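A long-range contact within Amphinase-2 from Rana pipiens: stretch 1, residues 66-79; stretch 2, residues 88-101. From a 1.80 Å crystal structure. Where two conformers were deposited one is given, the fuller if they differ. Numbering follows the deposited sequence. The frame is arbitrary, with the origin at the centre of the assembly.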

# COMPACT_ATOMS: atom_id res chain seq x y z
N VAL A 66 -3.93 16.18 1.61
CA VAL A 66 -3.05 16.51 0.49
C VAL A 66 -2.17 15.33 0.12
O VAL A 66 -1.82 14.50 0.97
CB VAL A 66 -2.13 17.69 0.84
CG1 VAL A 66 -2.94 18.97 0.94
CG2 VAL A 66 -1.41 17.41 2.16
N ASN A 67 -1.80 15.25 -1.16
CA ASN A 67 -0.93 14.18 -1.63
C ASN A 67 0.51 14.53 -1.33
O ASN A 67 0.92 15.68 -1.49
CB ASN A 67 -1.10 13.97 -3.15
CG ASN A 67 -2.41 13.31 -3.50
OD1 ASN A 67 -3.21 12.98 -2.62
ND2 ASN A 67 -2.64 13.10 -4.79
N LYS A 68 1.28 13.54 -0.88
CA LYS A 68 2.69 13.74 -0.55
C LYS A 68 3.56 12.63 -1.13
O LYS A 68 3.19 11.46 -1.11
CB LYS A 68 2.88 13.77 0.97
CG LYS A 68 2.22 14.94 1.69
CD LYS A 68 2.90 16.26 1.33
CE LYS A 68 2.35 17.41 2.16
NZ LYS A 68 3.05 18.69 1.86
N SER A 69 4.73 13.01 -1.65
CA SER A 69 5.68 12.03 -2.19
C SER A 69 6.62 11.65 -1.05
O SER A 69 7.01 12.50 -0.26
CB SER A 69 6.52 12.65 -3.33
OG SER A 69 5.73 12.94 -4.47
N SER A 70 6.98 10.37 -0.95
CA SER A 70 7.89 9.94 0.10
C SER A 70 9.30 10.35 -0.30
O SER A 70 9.63 10.40 -1.48
CB SER A 70 7.82 8.42 0.28
OG SER A 70 8.28 7.74 -0.89
N THR A 71 10.13 10.66 0.69
CA THR A 71 11.50 11.07 0.41
C THR A 71 12.41 9.85 0.37
O THR A 71 13.55 9.93 -0.09
CB THR A 71 12.00 12.08 1.47
OG1 THR A 71 11.80 11.54 2.78
CG2 THR A 71 11.24 13.39 1.34
N GLN A 72 11.90 8.72 0.84
CA GLN A 72 12.66 7.48 0.85
C GLN A 72 11.96 6.47 -0.07
O GLN A 72 10.78 6.61 -0.36
CB GLN A 72 12.75 6.93 2.27
CG GLN A 72 11.40 6.80 2.97
CD GLN A 72 11.52 6.26 4.38
OE1 GLN A 72 12.11 5.20 4.60
NE2 GLN A 72 10.96 6.98 5.34
N GLN A 73 12.71 5.47 -0.53
CA GLN A 73 12.16 4.45 -1.40
C GLN A 73 11.76 3.23 -0.58
O GLN A 73 12.38 2.93 0.44
CB GLN A 73 13.19 4.00 -2.45
CG GLN A 73 13.67 5.09 -3.42
CD GLN A 73 14.55 4.52 -4.52
OE1 GLN A 73 14.09 3.75 -5.37
NE2 GLN A 73 15.83 4.89 -4.52
N PHE A 74 10.72 2.52 -1.02
CA PHE A 74 10.26 1.32 -0.32
C PHE A 74 10.21 0.14 -1.28
O PHE A 74 10.20 0.33 -2.50
CB PHE A 74 8.86 1.52 0.26
CG PHE A 74 8.76 2.62 1.27
CD1 PHE A 74 8.67 3.95 0.86
CD2 PHE A 74 8.76 2.33 2.63
CE1 PHE A 74 8.59 4.97 1.80
CE2 PHE A 74 8.68 3.35 3.57
CZ PHE A 74 8.59 4.67 3.16
N THR A 75 10.19 -1.06 -0.73
CA THR A 75 10.09 -2.28 -1.53
C THR A 75 8.59 -2.46 -1.74
O THR A 75 7.84 -2.54 -0.77
CB THR A 75 10.65 -3.50 -0.77
OG1 THR A 75 12.02 -3.25 -0.42
CG2 THR A 75 10.56 -4.75 -1.62
N LEU A 76 8.17 -2.52 -3.00
CA LEU A 76 6.75 -2.61 -3.34
C LEU A 76 6.32 -3.79 -4.20
O LEU A 76 6.93 -4.06 -5.24
CB LEU A 76 6.34 -1.34 -4.07
CG LEU A 76 6.68 -0.01 -3.43
CD1 LEU A 76 6.58 1.09 -4.48
CD2 LEU A 76 5.74 0.26 -2.26
N THR A 77 5.26 -4.47 -3.78
CA THR A 77 4.71 -5.57 -4.55
C THR A 77 3.36 -5.13 -5.09
O THR A 77 2.48 -4.71 -4.34
CB THR A 77 4.49 -6.83 -3.69
OG1 THR A 77 5.76 -7.37 -3.33
CG2 THR A 77 3.68 -7.87 -4.46
N THR A 78 3.20 -5.20 -6.40
CA THR A 78 1.94 -4.81 -7.01
C THR A 78 1.26 -6.06 -7.56
O THR A 78 1.87 -6.84 -8.29
CB THR A 78 2.18 -3.78 -8.15
OG1 THR A 78 2.68 -2.56 -7.58
CG2 THR A 78 0.89 -3.50 -8.90
N CYS A 79 0.00 -6.26 -7.17
CA CYS A 79 -0.79 -7.39 -7.63
C CYS A 79 -1.76 -6.85 -8.68
O CYS A 79 -2.51 -5.91 -8.41
CB CYS A 79 -1.60 -7.98 -6.49
SG CYS A 79 -0.60 -8.55 -5.08
N SER A 88 -0.95 -11.42 -11.56
CA SER A 88 0.40 -11.25 -12.06
C SER A 88 1.02 -10.47 -10.90
O SER A 88 0.35 -9.63 -10.29
CB SER A 88 0.43 -10.40 -13.33
OG SER A 88 0.01 -11.16 -14.45
N GLN A 89 2.28 -10.74 -10.60
CA GLN A 89 2.96 -10.11 -9.48
C GLN A 89 4.27 -9.47 -9.92
O GLN A 89 5.05 -10.08 -10.65
CB GLN A 89 3.23 -11.17 -8.41
CG GLN A 89 3.96 -10.71 -7.16
CD GLN A 89 3.96 -11.77 -6.06
OE1 GLN A 89 3.05 -12.60 -5.99
NE2 GLN A 89 4.97 -11.73 -5.19
N SER A 90 4.49 -8.24 -9.47
CA SER A 90 5.72 -7.53 -9.80
C SER A 90 6.22 -6.81 -8.55
O SER A 90 5.43 -6.33 -7.74
CB SER A 90 5.48 -6.52 -10.92
OG SER A 90 4.74 -5.41 -10.46
N ASN A 91 7.53 -6.75 -8.41
CA ASN A 91 8.14 -6.09 -7.26
C ASN A 91 9.15 -5.06 -7.73
O ASN A 91 9.96 -5.33 -8.62
CB ASN A 91 8.85 -7.11 -6.38
CG ASN A 91 9.90 -6.47 -5.49
OD1 ASN A 91 9.59 -5.67 -4.62
ND2 ASN A 91 11.15 -6.83 -5.72
N THR A 92 9.10 -3.88 -7.13
CA THR A 92 10.01 -2.80 -7.48
C THR A 92 10.34 -2.01 -6.23
O THR A 92 9.66 -2.13 -5.20
CB THR A 92 9.37 -1.83 -8.49
OG1 THR A 92 8.30 -1.12 -7.84
CG2 THR A 92 8.82 -2.58 -9.70
N THR A 93 11.39 -1.21 -6.31
CA THR A 93 11.77 -0.34 -5.20
C THR A 93 11.56 1.03 -5.82
O THR A 93 12.01 1.29 -6.94
CB THR A 93 13.25 -0.51 -4.82
OG1 THR A 93 14.07 -0.18 -5.94
CG2 THR A 93 13.52 -1.94 -4.39
N ASN A 94 10.86 1.90 -5.11
CA ASN A 94 10.58 3.21 -5.65
C ASN A 94 9.97 4.05 -4.55
O ASN A 94 9.73 3.57 -3.44
CB ASN A 94 9.58 3.08 -6.80
CG ASN A 94 9.61 4.25 -7.76
OD1 ASN A 94 10.14 5.32 -7.44
ND2 ASN A 94 9.03 4.06 -8.94
N PHE A 95 9.72 5.32 -4.86
CA PHE A 95 9.10 6.21 -3.89
C PHE A 95 7.61 5.93 -4.10
O PHE A 95 7.23 5.21 -5.03
CB PHE A 95 9.37 7.68 -4.23
CG PHE A 95 10.81 7.99 -4.50
CD1 PHE A 95 11.38 7.70 -5.74
CD2 PHE A 95 11.61 8.57 -3.52
CE1 PHE A 95 12.72 7.98 -6.00
CE2 PHE A 95 12.95 8.85 -3.76
CZ PHE A 95 13.51 8.56 -5.01
N ILE A 96 6.78 6.47 -3.22
CA ILE A 96 5.35 6.28 -3.37
C ILE A 96 4.65 7.61 -3.19
O ILE A 96 5.20 8.54 -2.58
CB ILE A 96 4.78 5.26 -2.35
CG1 ILE A 96 5.04 5.73 -0.92
CG2 ILE A 96 5.41 3.90 -2.60
CD1 ILE A 96 4.44 4.82 0.15
N CYS A 97 3.45 7.71 -3.74
CA CYS A 97 2.65 8.91 -3.65
C CYS A 97 1.39 8.52 -2.90
O CYS A 97 0.66 7.62 -3.32
CB CYS A 97 2.29 9.43 -5.05
SG CYS A 97 1.13 10.83 -5.00
N ILE A 98 1.14 9.20 -1.78
CA ILE A 98 -0.03 8.90 -0.97
C ILE A 98 -0.79 10.16 -0.61
O ILE A 98 -0.27 11.28 -0.75
CB ILE A 98 0.38 8.21 0.36
CG1 ILE A 98 1.23 9.16 1.20
CG2 ILE A 98 1.15 6.93 0.08
CD1 ILE A 98 1.64 8.59 2.55
N THR A 99 -2.02 9.99 -0.16
CA THR A 99 -2.82 11.13 0.26
C THR A 99 -2.73 11.09 1.78
O THR A 99 -2.88 10.02 2.38
CB THR A 99 -4.31 11.00 -0.12
OG1 THR A 99 -4.42 10.79 -1.53
CG2 THR A 99 -5.06 12.26 0.26
N CYS A 100 -2.47 12.24 2.38
CA CYS A 100 -2.36 12.35 3.82
C CYS A 100 -3.57 13.12 4.33
O CYS A 100 -4.13 13.94 3.62
CB CYS A 100 -1.13 13.15 4.23
SG CYS A 100 0.51 12.48 3.83
N ARG A 101 -3.96 12.82 5.57
CA ARG A 101 -5.03 13.54 6.24
C ARG A 101 -4.20 13.99 7.43
O ARG A 101 -4.04 13.26 8.41
CB ARG A 101 -6.15 12.60 6.69
CG ARG A 101 -7.42 13.32 7.16
CD ARG A 101 -7.25 13.97 8.53
NE ARG A 101 -7.13 12.97 9.59
CZ ARG A 101 -6.79 13.25 10.84
NH1 ARG A 101 -6.54 14.50 11.21
NH2 ARG A 101 -6.70 12.27 11.74
O HOH W 1 5.84 -2.58 -7.60

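Most of the hydrogen bonds across the contact, 11 of 13, join backbone N to backbone O. The two stretches run antiparallel and pair as two ladders, separated by loops across which the register shifts by two residues. In the first ladder Val66 pairs with Cys100 through Val66 N to Cys100 O (3.0 Å) and Cys100 N to Val66 O (2.7 Å). Lys68 N donates to Ile98 O (2.7 Å), and Ile98 N to Lys68 O (3.1 Å). The second ladder repeats the pattern three times. Phe74 N reaches Asn94 O at 2.8 Å, Leu76 N reaches Thr92 O at 2.7 Å, and Thr78 N reaches Ser90 O at 2.8 Å. The return bonds, from Asn94 N to Phe74 O, Thr92 N to Leu76 O and Ser90 N to Thr78 O, measure 3.1, 2.9 and 3.2 Å. Between these pairs, CA-H groups approach carbonyls, as in Asn67 CA to Ile98 O (3.1 Å) and Asn91 CA to Leu76 O (3.1 Å).

Side-chain hydrogen bonds add to the ladders. Thr99 OG1 donates to Asn67 OD1 (2.7 Å). Their backbones form a non-hydrogen-bonded pair, with Asn67 CA and Thr99 CA 4.1 Å apart, and the end of the Asn67 side chain bends toward its partner. Ser70 follows the Ser69-Cys97 pair. Its N donates to Ile96 O (3.0 Å), while Ile96 N donates to Ser70 OG (3.0 Å), so a hydroxyl takes the place of a carbonyl acceptor. Ser70 OG in turn donates to Gln72 O (2.8 Å). The short side chain, in the p rotamer, puts one hydroxyl within reach of both Ile96 N and Gln72 O. Within the second stretch, Phe95 N donates to Asn94 OD1 (2.6 Å), which gives that backbone NH a local partner.

One water joins the strands. It donates to Leu76 O (3.0 Å) and hydrogen-bonds with Thr78 OG1 (3.2 Å) and Thr92 OG1 (2.9 Å).

Apolar packing gathers around Ile96. Leu76 CD1 lies 3.6 Å from Ile96 CG2, and Phe74 CD1 lies 4.4 Å from Ile96 CD1. All three residues are buried, as suits side chains without polar groups. Lys68 contributes its aliphatic part: Lys68 CG is 3.7 Å from Cys100 SG, while the end of the chain leads away and leaves the amine free of this contact.

Phe95 is only partly exposed. Gln73 CG sits over one face of its ring, 3.8 Å from the centroid and nearly along the normal, a CH-pi contact. Gln73 is exposed, yet its CG methylene lies over an aromatic face. Together the stretches bury 1210 Å².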